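PDB 2OOD: Blr3880 protein from Bradyrhizobium japonicum, which probably catalyses the zinc-dependent hydrolytic deamination of guanine to xanthine and ammonia, a step of purine breakdown. Local coordinates for residues A137-S140 against A145-E148; Q192-G197 against H226-V231; Y201-R206 against K217-L222; V258-D263 against F282-K287; G266-G271 against G388-D393. One frame throughout, in Å; residues are numbered along the deposited sequence.

Overall arrangement
All five contacts belong to the TIM barrel of this amidohydrolase. Contacts 1 and 3 are buried strand-to-helix packings, each within one beta-alpha-beta unit; contact 3 is wholly apolar, whereas contact 1 brings two threonine hydroxyls together. Contact 2 encloses contact 3 along the chain, and its histidine-carboxylate bond joins two loops where burial is only partial. Contact 5, also partly buried, uses a tyrosine face and two waters to seat a distant loop against strand 269-272, which neighbours strand 230-234 of contact 2. Contact 4 is the surface member, a salt bridge between helices 255-260 and 279-288; its segments alternate along the chain with those of contact 5.

Contact 1 of 5, residues A137-S140 against A145-E148; sequences AFTS and ATEE
In one beta-alpha-beta unit of the TIM barrel, Thr139, just past the end of strand 132-138, faces Thr146 on the following helix 143-156. The two hydroxyl oxygens, Thr139 OG1 and Thr146 OG1, lie 3.0 Å apart, and the side chains cross at about a right angle. Thr146 OG1 is also near the carbons of its partner, 3.5 Å from Thr139 CB and 3.6 Å from Thr139 CG2. With chi1 at 58°, Thr139 OG1 lies between its own backbone N and carbonyl carbon, and from there it is hydrogen-bonded to the carbonyl oxygen of Gly163 on the adjacent strand 160-166. That bond gives this buried hydroxyl a definite partner. A chi1 of -66° puts Thr146 OG1 anti to its carbonyl carbon, on the side of Thr139; the Thr146 side chain also packs on Leu189 of helix 179-193. One residue further along the loop, Ser140 OG approaches the methyl of Ala145, with Ser140 OG to Ala145 CB at 3.7 Å; the same oxygen takes a weak hydrogen bond from Ser142 N. Phe138 turns away from the helix, and its ring stacks with those of the zinc ligands His81 and His234. The side chain of Thr139 is about 11 Å from the zinc ion. The arrangement is the strand-to-helix step of a beta-alpha-beta unit of the TIM barrel, at the C-terminal end of the strand, the end where amidohydrolases carry their metal site.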
# COMPACT_ATOMS: atom_id res chain seq x y z
N ALA A 137 -7.67 18.01 11.45
CA ALA A 137 -6.45 17.65 12.14
C ALA A 137 -6.40 17.61 13.66
O ALA A 137 -6.98 18.45 14.35
CB ALA A 137 -5.33 18.54 11.65
N PHE A 138 -5.68 16.62 14.16
CA PHE A 138 -5.45 16.47 15.58
C PHE A 138 -4.14 17.22 15.81
O PHE A 138 -3.28 17.26 14.93
CB PHE A 138 -5.26 15.00 15.94
CG PHE A 138 -6.55 14.24 16.05
CD1 PHE A 138 -7.27 14.23 17.24
CD2 PHE A 138 -7.08 13.57 14.95
CE1 PHE A 138 -8.49 13.55 17.33
CE2 PHE A 138 -8.30 12.90 15.03
CZ PHE A 138 -9.00 12.89 16.22
N THR A 139 -3.99 17.81 16.98
CA THR A 139 -2.78 18.55 17.29
C THR A 139 -2.25 17.98 18.60
O THR A 139 -2.59 16.85 18.96
CB THR A 139 -3.11 20.05 17.44
OG1 THR A 139 -4.10 20.23 18.45
CG2 THR A 139 -3.66 20.60 16.12
N SER A 140 -1.40 18.72 19.30
CA SER A 140 -0.91 18.22 20.58
C SER A 140 -1.75 18.86 21.67
O SER A 140 -2.74 19.55 21.39
CB SER A 140 0.57 18.55 20.77
OG SER A 140 0.77 19.95 20.78
N ALA A 145 0.85 24.50 18.93
CA ALA A 145 0.68 23.77 17.68
C ALA A 145 -0.64 24.13 16.99
O ALA A 145 -0.68 24.27 15.77
CB ALA A 145 0.73 22.28 17.96
N THR A 146 -1.71 24.28 17.76
CA THR A 146 -3.00 24.64 17.18
C THR A 146 -3.00 26.05 16.59
O THR A 146 -3.56 26.29 15.52
CB THR A 146 -4.14 24.54 18.21
OG1 THR A 146 -4.30 23.17 18.60
CG2 THR A 146 -5.45 25.05 17.62
N GLU A 147 -2.38 26.99 17.30
CA GLU A 147 -2.33 28.37 16.84
C GLU A 147 -1.55 28.46 15.53
O GLU A 147 -2.02 29.05 14.56
CB GLU A 147 -1.68 29.28 17.88
CG GLU A 147 -2.40 29.30 19.22
CD GLU A 147 -1.58 29.97 20.31
OE1 GLU A 147 -0.35 30.06 20.14
OE2 GLU A 147 -2.16 30.39 21.34
N GLU A 148 -0.36 27.86 15.51
CA GLU A 148 0.46 27.88 14.30
C GLU A 148 -0.22 27.23 13.10
O GLU A 148 -0.01 27.66 11.97
CB GLU A 148 1.80 27.20 14.56
CG GLU A 148 2.73 27.97 15.49
CD GLU A 148 2.96 29.40 15.03
OE1 GLU A 148 3.22 29.61 13.83
OE2 GLU A 148 2.90 30.32 15.88

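Contact 2 of 5, residues Q192-G197 against H226-V231; sequences QYHDKG and HPDCWV
The imidazole of His194 has Cys229 SG over one face, Asp195 CB toward the rim of the opposite face, and Asp228 and Trp230 at its edge. It joins two loops of the TIM barrel, one after helix 179-193 and one leading into strand 230-234. Cys229 SG stands 4.0 Å from the centroid of the His194 ring and 11° off its normal, a sulfur-aromatic contact almost over the middle. At the edge, His194 NE2 donates a hydrogen bond of 2.9 Å to Asp228 OD2. The oxygen is used through its anti lone pair and lies close to the imidazole plane, although the carboxylate is turned 58° from the ring. Trp230 meets the same rim edge to edge, with CZ3 3.9 Å from His194 CE1, while its NE1 is hydrogen-bonded to Leu389 O. Both polar partners occupy central positions of beta turns: His194 is the second residue of a type II turn, Asp228 the third of a type I turn. CG of His194 lies anti to the backbone N (chi1 -174°), which carries the ring across to the second loop. There the ring nitrogens have opposite roles, consistent with a neutral imidazole carrying its hydrogen on NE2, since His194 ND1 accepts a hydrogen bond from the backbone N of Tyr201.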
# COMPACT_ATOMS: atom_id res chain seq x y z
N GLN A 192 -10.62 33.02 19.04
CA GLN A 192 -9.72 33.48 17.99
C GLN A 192 -9.85 32.86 16.60
O GLN A 192 -9.61 33.55 15.61
CB GLN A 192 -8.27 33.30 18.42
CG GLN A 192 -7.80 34.26 19.48
CD GLN A 192 -6.29 34.35 19.52
OE1 GLN A 192 -5.63 34.33 18.47
NE2 GLN A 192 -5.73 34.47 20.73
N TYR A 193 -10.22 31.59 16.52
CA TYR A 193 -10.27 30.94 15.22
C TYR A 193 -11.56 30.42 14.63
O TYR A 193 -11.76 30.53 13.42
CB TYR A 193 -9.24 29.83 15.21
CG TYR A 193 -7.87 30.29 15.63
CD1 TYR A 193 -7.10 31.10 14.80
CD2 TYR A 193 -7.33 29.92 16.85
CE1 TYR A 193 -5.83 31.53 15.17
CE2 TYR A 193 -6.06 30.34 17.24
CZ TYR A 193 -5.31 31.14 16.40
OH TYR A 193 -4.04 31.54 16.77
N HIS A 194 -12.43 29.84 15.44
CA HIS A 194 -13.64 29.29 14.86
C HIS A 194 -14.43 30.22 13.94
O HIS A 194 -14.83 31.33 14.32
CB HIS A 194 -14.58 28.73 15.94
CG HIS A 194 -15.76 28.02 15.36
ND1 HIS A 194 -15.63 26.94 14.51
CD2 HIS A 194 -17.09 28.29 15.43
CE1 HIS A 194 -16.83 26.58 14.07
NE2 HIS A 194 -17.73 27.39 14.61
N ASP A 195 -14.66 29.75 12.72
CA ASP A 195 -15.43 30.47 11.72
C ASP A 195 -14.87 31.83 11.31
O ASP A 195 -15.62 32.74 10.92
CB ASP A 195 -16.88 30.61 12.17
CG ASP A 195 -17.82 30.89 11.00
OD1 ASP A 195 -17.66 30.23 9.95
OD2 ASP A 195 -18.72 31.75 11.14
N LYS A 196 -13.55 31.97 11.40
CA LYS A 196 -12.87 33.19 10.98
C LYS A 196 -12.20 32.75 9.68
O LYS A 196 -11.30 31.91 9.70
CB LYS A 196 -11.81 33.60 12.00
CG LYS A 196 -12.33 33.93 13.38
CD LYS A 196 -13.03 35.28 13.40
CE LYS A 196 -13.29 35.74 14.84
NZ LYS A 196 -12.02 35.85 15.62
N GLY A 197 -12.63 33.30 8.55
CA GLY A 197 -12.04 32.89 7.29
C GLY A 197 -12.58 31.49 7.04
O GLY A 197 -13.76 31.25 7.28
N HIS A 226 -20.86 26.32 22.60
CA HIS A 226 -20.47 26.57 21.21
C HIS A 226 -21.05 25.50 20.29
O HIS A 226 -20.33 24.75 19.64
CB HIS A 226 -18.95 26.56 21.12
CG HIS A 226 -18.30 27.63 21.92
ND1 HIS A 226 -18.23 28.94 21.49
CD2 HIS A 226 -17.72 27.61 23.15
CE1 HIS A 226 -17.63 29.68 22.41
NE2 HIS A 226 -17.31 28.90 23.43
N PRO A 227 -22.38 25.46 20.20
CA PRO A 227 -23.09 24.49 19.36
C PRO A 227 -22.59 24.34 17.92
O PRO A 227 -22.74 23.28 17.32
CB PRO A 227 -24.54 24.98 19.43
CG PRO A 227 -24.37 26.46 19.58
CD PRO A 227 -23.29 26.52 20.64
N ASP A 228 -22.00 25.40 17.38
CA ASP A 228 -21.53 25.37 16.00
C ASP A 228 -20.22 24.62 15.82
O ASP A 228 -19.87 24.23 14.71
CB ASP A 228 -21.37 26.79 15.46
CG ASP A 228 -21.34 26.84 13.94
OD1 ASP A 228 -22.37 26.48 13.32
OD2 ASP A 228 -20.30 27.24 13.38
N CYS A 229 -19.49 24.42 16.92
CA CYS A 229 -18.21 23.71 16.85
C CYS A 229 -18.33 22.21 16.60
O CYS A 229 -19.30 21.58 17.00
CB CYS A 229 -17.42 23.92 18.15
SG CYS A 229 -16.58 25.49 18.30
N TRP A 230 -17.32 21.67 15.93
CA TRP A 230 -17.24 20.25 15.62
C TRP A 230 -16.68 19.50 16.83
O TRP A 230 -16.15 20.11 17.77
CB TRP A 230 -16.30 20.01 14.44
CG TRP A 230 -16.91 20.14 13.07
CD1 TRP A 230 -17.06 19.15 12.16
CD2 TRP A 230 -17.39 21.34 12.44
NE1 TRP A 230 -17.61 19.64 11.00
CE2 TRP A 230 -17.82 20.98 11.15
CE3 TRP A 230 -17.51 22.68 12.84
CZ2 TRP A 230 -18.36 21.91 10.25
CZ3 TRP A 230 -18.05 23.60 11.94
CH2 TRP A 230 -18.46 23.21 10.67
N VAL A 231 -16.79 18.17 16.80
CA VAL A 231 -16.24 17.31 17.86
C VAL A 231 -15.44 16.25 17.10
O VAL A 231 -15.97 15.58 16.21
CB VAL A 231 -17.34 16.62 18.70
CG1 VAL A 231 -16.71 15.87 19.86
CG2 VAL A 231 -18.32 17.66 19.23

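Contact 3 of 5, residues Y201-R206 against K217-L222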
# COMPACT_ATOMS: atom_id res chain seq x y z
N TYR A 201 -13.39 25.17 14.09
CA TYR A 201 -12.86 24.56 15.31
C TYR A 201 -13.55 23.26 15.74
O TYR A 201 -14.77 23.13 15.65
CB TYR A 201 -12.95 25.54 16.47
CG TYR A 201 -12.10 25.14 17.64
CD1 TYR A 201 -10.75 25.44 17.68
CD2 TYR A 201 -12.63 24.41 18.69
CE1 TYR A 201 -9.94 25.02 18.74
CE2 TYR A 201 -11.83 23.98 19.75
CZ TYR A 201 -10.48 24.29 19.77
OH TYR A 201 -9.68 23.84 20.80
N ALA A 202 -12.77 22.31 16.24
CA ALA A 202 -13.32 21.04 16.69
C ALA A 202 -12.90 20.73 18.12
O ALA A 202 -11.70 20.65 18.41
CB ALA A 202 -12.89 19.92 15.77
N ILE A 203 -13.88 20.58 19.01
CA ILE A 203 -13.62 20.24 20.40
C ILE A 203 -12.90 18.91 20.25
O ILE A 203 -13.43 18.00 19.61
CB ILE A 203 -14.92 19.98 21.18
CG1 ILE A 203 -15.90 21.13 20.97
CG2 ILE A 203 -14.60 19.81 22.66
CD1 ILE A 203 -15.48 22.42 21.60
N THR A 204 -11.71 18.77 20.83
CA THR A 204 -11.01 17.52 20.62
C THR A 204 -10.48 16.68 21.77
O THR A 204 -9.33 16.82 22.19
CB THR A 204 -9.82 17.73 19.65
OG1 THR A 204 -10.30 18.33 18.44
CG2 THR A 204 -9.17 16.41 19.31
N PRO A 205 -11.34 15.80 22.32
CA PRO A 205 -10.88 14.94 23.41
C PRO A 205 -10.19 13.82 22.62
O PRO A 205 -10.86 13.06 21.91
CB PRO A 205 -12.18 14.48 24.05
CG PRO A 205 -13.12 14.41 22.89
CD PRO A 205 -12.80 15.69 22.14
N ARG A 206 -8.87 13.72 22.71
CA ARG A 206 -8.14 12.73 21.95
C ARG A 206 -8.84 11.37 21.84
O ARG A 206 -9.16 10.93 20.73
CB ARG A 206 -6.74 12.55 22.52
CG ARG A 206 -5.82 11.78 21.62
CD ARG A 206 -4.44 12.32 21.74
NE ARG A 206 -3.51 11.62 20.87
CZ ARG A 206 -2.28 12.03 20.60
NH1 ARG A 206 -1.82 13.15 21.14
NH2 ARG A 206 -1.50 11.32 19.80
N LYS A 217 -16.29 15.92 30.43
CA LYS A 217 -17.37 16.77 30.91
C LYS A 217 -17.08 18.20 30.43
O LYS A 217 -17.99 18.98 30.15
CB LYS A 217 -17.47 16.71 32.44
CG LYS A 217 -18.81 17.24 32.97
CD LYS A 217 -18.98 17.06 34.49
CE LYS A 217 -19.42 15.63 34.90
NZ LYS A 217 -18.37 14.55 34.77
N ALA A 218 -15.79 18.51 30.31
CA ALA A 218 -15.34 19.81 29.84
C ALA A 218 -15.71 19.96 28.36
O ALA A 218 -16.19 21.02 27.93
CB ALA A 218 -13.83 19.95 30.03
N CYS A 219 -15.49 18.90 27.58
CA CYS A 219 -15.81 18.91 26.16
C CYS A 219 -17.30 19.11 26.01
O CYS A 219 -17.76 19.79 25.10
CB CYS A 219 -15.42 17.58 25.50
SG CYS A 219 -13.66 17.24 25.51
N GLN A 220 -18.05 18.50 26.92
CA GLN A 220 -19.50 18.61 26.92
C GLN A 220 -19.87 20.08 27.09
O GLN A 220 -20.67 20.62 26.32
CB GLN A 220 -20.09 17.77 28.05
CG GLN A 220 -21.59 17.92 28.23
CD GLN A 220 -22.13 17.01 29.32
OE1 GLN A 220 -21.51 16.84 30.37
NE2 GLN A 220 -23.31 16.44 29.08
N ARG A 221 -19.27 20.72 28.10
CA ARG A 221 -19.53 22.13 28.36
C ARG A 221 -19.19 22.98 27.13
O ARG A 221 -19.98 23.82 26.70
CB ARG A 221 -18.71 22.63 29.56
CG ARG A 221 -18.65 24.15 29.65
CD ARG A 221 -18.97 24.68 31.04
NE ARG A 221 -17.78 25.00 31.84
CZ ARG A 221 -17.52 26.21 32.33
NH1 ARG A 221 -18.35 27.22 32.11
NH2 ARG A 221 -16.44 26.40 33.09
N LEU A 222 -18.01 22.74 26.56
CA LEU A 222 -17.58 23.48 25.39
C LEU A 222 -18.59 23.35 24.26
O LEU A 222 -18.99 24.34 23.65
CB LEU A 222 -16.22 22.96 24.93
CG LEU A 222 -15.04 23.46 25.76
CD1 LEU A 222 -13.79 22.66 25.47
CD2 LEU A 222 -14.83 24.94 25.45
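Strand 201-205 and helix 217-222 run almost antiparallel, at 170° with their axes 8.9 Å apart at closest, and Ile203 faces Cys219 where the backbones come nearest. This is the strand-helix layer of a beta-alpha-beta unit in the TIM barrel, in which strand 199-205, helix 213-225 and strand 230-234 follow in turn. Ile203 meets the helix with both of its branches. Its CG2, anti to the backbone N, rests on the helix with Ile203 CG2 3.7 Å from Cys219 CB. The other arm folds toward the next helical turn and sets Ile203 CD1 3.5 Å from Leu222 CB. Leu222 answers with its CD1, which lies 4.1 Å from Ile203 CG2, and the two branched side chains meet at an oblique angle. Two residues along the strand, the Pro205 ring lies against the sulfur of Cys219: Cys219 SG is 3.5 Å from Pro205 CB and 3.8 Å from Pro205 CD. A chi1 of -64° holds that sulfur anti to its carbonyl carbon, directing it at the proline while CB is left to meet Ile203. All four residues are buried and the packing between them is apolar. Beyond Pro205, the carbonyl oxygen of Arg206 is hydrogen-bonded to ND1 of the zinc ligand His234, so the residue following Pro205 belongs to the second shell of the metal site. Thr204 points away from the helix, and its OG1 donates to Ala202 O at 2.7 Å, approaching from above the carbonyl plane.

Contact 4 of 5, residues V258-D263 against F282-K287; sequences VYEKFD and FRRMSK
Glu260 reaches out with an extended chain (chi2 167°), whereas Arg284 is bent at chi2 and again at chi3 (-66°), which lays the flank of its guanidinium against the carboxylate. The resulting salt bridge ties together two outer helices of the TIM barrel, helix 255-260, which precedes strand 269-272, and helix 279-288, which follows it. It is a side-on, two-nitrogen grip. Arg284 NE donates to Glu260 OE2 at 3.0 Å, nearly straight, within the guanidinium plane and onto the syn lone pair of the oxygen. Arg284 NH2 donates to Glu260 OE1 at 2.8 Å; this oxygen too is approached on its syn side, but somewhat out of the carboxylate plane. A weak third component runs from Arg284 NE to Glu260 OE1, 3.2 Å away. The two flat groups are 22° apart, nearly coplanar, and the two-nitrogen grip limits the turning of the carboxylate about CG-CD. Both charges have second partners: Glu260 OE2 pairs with Lys288 NZ and Arg284 NH2 with Asp254 OD1, making a chain of alternating charges across the helix surfaces. Here the backbones themselves stay apart, with Glu260 CA and Arg284 CA, the nearest such pair, separated by 9.9 Å. Both side chains are partly exposed, and the contact lies away from the zinc and guanine sites. Helix 255-260 is ended by a Schellman motif with Asp263 as its C-prime residue, whose N donates to Glu260 O at 3.0 Å and whose OD2 accepts a hydrogen bond from Gln220 NE2.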
# COMPACT_ATOMS: atom_id res chain seq x y z
N VAL A 258 -19.52 5.92 25.93
CA VAL A 258 -18.75 6.86 26.72
C VAL A 258 -18.97 8.29 26.23
O VAL A 258 -19.17 9.20 27.04
CB VAL A 258 -17.24 6.56 26.64
CG1 VAL A 258 -16.46 7.56 27.49
CG2 VAL A 258 -16.98 5.13 27.11
N TYR A 259 -18.95 8.48 24.92
CA TYR A 259 -19.15 9.81 24.33
C TYR A 259 -20.59 10.28 24.39
O TYR A 259 -20.84 11.48 24.44
CB TYR A 259 -18.68 9.84 22.88
CG TYR A 259 -17.21 9.55 22.72
CD1 TYR A 259 -16.26 10.29 23.41
CD2 TYR A 259 -16.76 8.53 21.90
CE1 TYR A 259 -14.90 10.01 23.29
CE2 TYR A 259 -15.42 8.23 21.78
CZ TYR A 259 -14.49 8.97 22.47
OH TYR A 259 -13.15 8.67 22.37
N GLU A 260 -21.55 9.35 24.37
CA GLU A 260 -22.96 9.73 24.44
C GLU A 260 -23.29 10.21 25.85
O GLU A 260 -24.15 11.08 26.04
CB GLU A 260 -23.85 8.55 24.09
CG GLU A 260 -23.82 8.14 22.64
CD GLU A 260 -24.46 6.79 22.40
OE1 GLU A 260 -23.98 5.79 23.01
OE2 GLU A 260 -25.43 6.71 21.62
N LYS A 261 -22.61 9.65 26.84
CA LYS A 261 -22.82 10.02 28.23
C LYS A 261 -22.60 11.52 28.38
O LYS A 261 -23.10 12.13 29.32
CB LYS A 261 -21.85 9.25 29.14
CG LYS A 261 -21.85 9.71 30.61
CD LYS A 261 -20.75 9.01 31.42
CE LYS A 261 -20.72 9.52 32.87
NZ LYS A 261 -19.51 9.11 33.65
N PHE A 262 -21.86 12.11 27.45
CA PHE A 262 -21.57 13.53 27.52
C PHE A 262 -22.10 14.35 26.34
O PHE A 262 -21.59 15.43 26.06
CB PHE A 262 -20.06 13.73 27.65
CG PHE A 262 -19.48 13.11 28.88
CD1 PHE A 262 -19.45 13.81 30.09
CD2 PHE A 262 -18.94 11.82 28.84
CE1 PHE A 262 -18.90 13.23 31.24
CE2 PHE A 262 -18.39 11.24 29.99
CZ PHE A 262 -18.37 11.95 31.19
N ASP A 263 -23.12 13.83 25.67
CA ASP A 263 -23.74 14.51 24.52
C ASP A 263 -22.79 14.93 23.40
O ASP A 263 -23.05 15.91 22.70
CB ASP A 263 -24.50 15.75 24.98
CG ASP A 263 -25.52 15.45 26.05
OD1 ASP A 263 -26.39 14.58 25.82
OD2 ASP A 263 -25.45 16.09 27.12
N PHE A 282 -23.15 1.26 15.22
CA PHE A 282 -23.29 1.85 13.90
C PHE A 282 -24.70 2.43 13.77
O PHE A 282 -24.86 3.58 13.36
CB PHE A 282 -23.06 0.82 12.80
CG PHE A 282 -21.62 0.67 12.39
CD1 PHE A 282 -20.89 1.77 11.94
CD2 PHE A 282 -21.00 -0.57 12.41
CE1 PHE A 282 -19.56 1.62 11.52
CE2 PHE A 282 -19.67 -0.71 11.98
CZ PHE A 282 -18.96 0.39 11.53
N ARG A 283 -25.71 1.64 14.13
CA ARG A 283 -27.09 2.11 14.03
C ARG A 283 -27.33 3.37 14.85
O ARG A 283 -28.05 4.26 14.41
CB ARG A 283 -28.08 1.03 14.47
CG ARG A 283 -28.31 -0.09 13.44
CD ARG A 283 -29.55 -0.93 13.78
NE ARG A 283 -29.49 -1.46 15.15
CZ ARG A 283 -28.88 -2.59 15.51
NH1 ARG A 283 -28.26 -3.34 14.59
NH2 ARG A 283 -28.84 -2.95 16.79
N ARG A 284 -26.73 3.46 16.03
CA ARG A 284 -26.91 4.63 16.88
C ARG A 284 -26.33 5.87 16.22
O ARG A 284 -26.96 6.94 16.23
CB ARG A 284 -26.26 4.41 18.25
CG ARG A 284 -26.79 3.21 19.01
CD ARG A 284 -26.97 3.52 20.46
NE ARG A 284 -25.71 3.78 21.15
CZ ARG A 284 -24.82 2.84 21.45
NH1 ARG A 284 -25.05 1.58 21.11
NH2 ARG A 284 -23.71 3.16 22.10
N MSE A 285 -25.13 5.75 15.66
CA MSE A 285 -24.50 6.89 15.00
C MSE A 285 -25.35 7.32 13.80
O MSE A 285 -25.62 8.50 13.62
CB MSE A 285 -23.10 6.51 14.54
CG MSE A 285 -22.18 6.14 15.69
SE MSE A 285 -20.40 5.63 15.07
CE MSE A 285 -19.71 7.42 14.72
N SER A 286 -25.77 6.35 13.00
CA SER A 286 -26.60 6.64 11.84
C SER A 286 -27.81 7.47 12.27
O SER A 286 -28.17 8.45 11.63
CB SER A 286 -27.06 5.33 11.19
OG SER A 286 -27.94 5.58 10.11
N LYS A 287 -28.41 7.06 13.39
CA LYS A 287 -29.59 7.74 13.93
C LYS A 287 -29.30 9.16 14.41
O LYS A 287 -30.02 10.09 14.08
CB LYS A 287 -30.17 6.90 15.07
CG LYS A 287 -31.46 7.43 15.68
CD LYS A 287 -32.59 7.47 14.66
CE LYS A 287 -33.97 7.43 15.34
NZ LYS A 287 -34.23 8.57 16.30

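Contact 5 of 5, residues G266-G271 against G388-D393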
# COMPACT_ATOMS: atom_id res chain seq x y z
N GLY A 266 -23.41 13.21 17.71
CA GLY A 266 -24.47 13.86 16.96
C GLY A 266 -23.83 14.52 15.74
O GLY A 266 -22.71 14.16 15.39
N PRO A 267 -24.51 15.47 15.08
CA PRO A 267 -23.92 16.12 13.90
C PRO A 267 -22.56 16.75 14.19
O PRO A 267 -22.34 17.28 15.27
CB PRO A 267 -24.96 17.16 13.52
CG PRO A 267 -26.24 16.48 13.89
CD PRO A 267 -25.91 15.90 15.25
N LYS A 268 -21.66 16.66 13.21
CA LYS A 268 -20.32 17.23 13.34
C LYS A 268 -19.39 16.46 14.27
O LYS A 268 -18.35 16.97 14.67
CB LYS A 268 -20.41 18.70 13.77
CG LYS A 268 -21.02 19.62 12.72
CD LYS A 268 -21.04 21.07 13.19
CE LYS A 268 -21.66 21.98 12.14
NZ LYS A 268 -21.59 23.41 12.53
N PHE A 269 -19.78 15.24 14.61
CA PHE A 269 -18.95 14.39 15.46
C PHE A 269 -18.24 13.41 14.54
O PHE A 269 -18.86 12.83 13.64
CB PHE A 269 -19.80 13.58 16.44
CG PHE A 269 -19.03 12.50 17.17
CD1 PHE A 269 -18.48 12.74 18.42
CD2 PHE A 269 -18.89 11.23 16.61
CE1 PHE A 269 -17.80 11.73 19.11
CE2 PHE A 269 -18.20 10.22 17.30
CZ PHE A 269 -17.66 10.48 18.55
N SER A 270 -16.94 13.22 14.74
CA SER A 270 -16.20 12.28 13.92
C SER A 270 -15.45 11.32 14.82
O SER A 270 -14.65 11.74 15.66
CB SER A 270 -15.21 13.02 13.01
OG SER A 270 -15.89 13.74 12.00
N GLY A 271 -15.72 10.03 14.66
CA GLY A 271 -15.04 9.02 15.46
C GLY A 271 -14.09 8.25 14.56
O GLY A 271 -14.53 7.51 13.70
N GLY A 388 -19.78 13.96 5.20
CA GLY A 388 -19.41 13.30 6.44
C GLY A 388 -18.84 14.27 7.46
O GLY A 388 -18.91 14.03 8.67
N LEU A 389 -18.27 15.37 6.97
CA LEU A 389 -17.70 16.40 7.83
C LEU A 389 -18.65 17.60 7.94
O LEU A 389 -18.33 18.61 8.58
CB LEU A 389 -16.34 16.86 7.29
CG LEU A 389 -15.16 15.93 7.54
CD1 LEU A 389 -13.92 16.45 6.83
CD2 LEU A 389 -14.91 15.82 9.04
N TYR A 390 -19.82 17.48 7.32
CA TYR A 390 -20.81 18.55 7.36
C TYR A 390 -20.29 19.86 6.81
O TYR A 390 -20.50 20.91 7.42
CB TYR A 390 -21.32 18.75 8.78
CG TYR A 390 -22.31 17.69 9.21
CD1 TYR A 390 -23.64 17.77 8.84
CD2 TYR A 390 -21.91 16.60 9.97
CE1 TYR A 390 -24.56 16.80 9.22
CE2 TYR A 390 -22.82 15.61 10.35
CZ TYR A 390 -24.14 15.72 9.98
OH TYR A 390 -25.05 14.74 10.37
N ILE A 391 -19.59 19.81 5.69
CA ILE A 391 -19.06 21.00 5.04
C ILE A 391 -19.39 20.88 3.56
O ILE A 391 -18.74 21.49 2.71
CB ILE A 391 -17.53 21.14 5.21
CG1 ILE A 391 -16.82 19.88 4.72
CG2 ILE A 391 -17.19 21.42 6.65
CD1 ILE A 391 -15.31 19.98 4.77
N ASP A 392 -20.42 20.09 3.26
CA ASP A 392 -20.82 19.86 1.88
C ASP A 392 -21.53 21.08 1.29
O ASP A 392 -21.82 21.11 0.09
CB ASP A 392 -21.71 18.62 1.77
CG ASP A 392 -22.89 18.66 2.71
OD1 ASP A 392 -22.68 18.81 3.93
OD2 ASP A 392 -24.03 18.52 2.23
N ASP A 393 -21.80 22.08 2.12
CA ASP A 393 -22.43 23.29 1.61
C ASP A 393 -21.32 24.14 0.99
O ASP A 393 -21.57 24.90 0.05
CB ASP A 393 -23.14 24.05 2.74
CG ASP A 393 -22.21 24.39 3.89
OD1 ASP A 393 -21.37 23.54 4.26
OD2 ASP A 393 -22.33 25.51 4.44
O HOH W 1 -19.96 14.59 11.53
O HOH W 2 -16.08 12.85 9.46
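Tyr390 presents one ring face to Pro267, while the backbone of Lys268 comes to the same ring obliquely. Pro267 CB lies over the face, 3.9 Å from Tyr390 CZ, and the two side chains are inclined to each other. Lys268 N is 3.3 Å from Tyr390 CD2. Further out, the aliphatic start of the lysine runs past the tyrosine, with Lys268 CG 4.0 Å from Tyr390 CB, before its extended chain carries NZ to the carbonyl oxygen of Asp228 and into a cation-pi contact with Trp230. The backbone shapes fit this arrangement: Pro267 and Lys268 are the central residues of a type II turn, and Tyr390 has the positive phi (58°) of a Schellman motif after helix 383-388. The phenol end is tied to Gly289 O by a hydrogen bond. Ser270 and Leu389 make a smaller contact, Ser270 OG to Leu389 CD2 at 3.7 Å. Two waters carry the polar link, and both donate to Gly388 O. Water 1, which lies in the plane of the Tyr390 ring at its edge, also donates to Phe269 O at 3.0 Å; water 2 is hydrogen-bonded to Ser270 OG at 2.7 Å. Strand 269-272 runs between strands 230-234 and 291-294 of the TIM barrel, and the loop after helix 383-388 lies against its beginning, with Leu389 packing on Gln136 of strand 132-138 and Ile391 on Trp230 of strand 230-234.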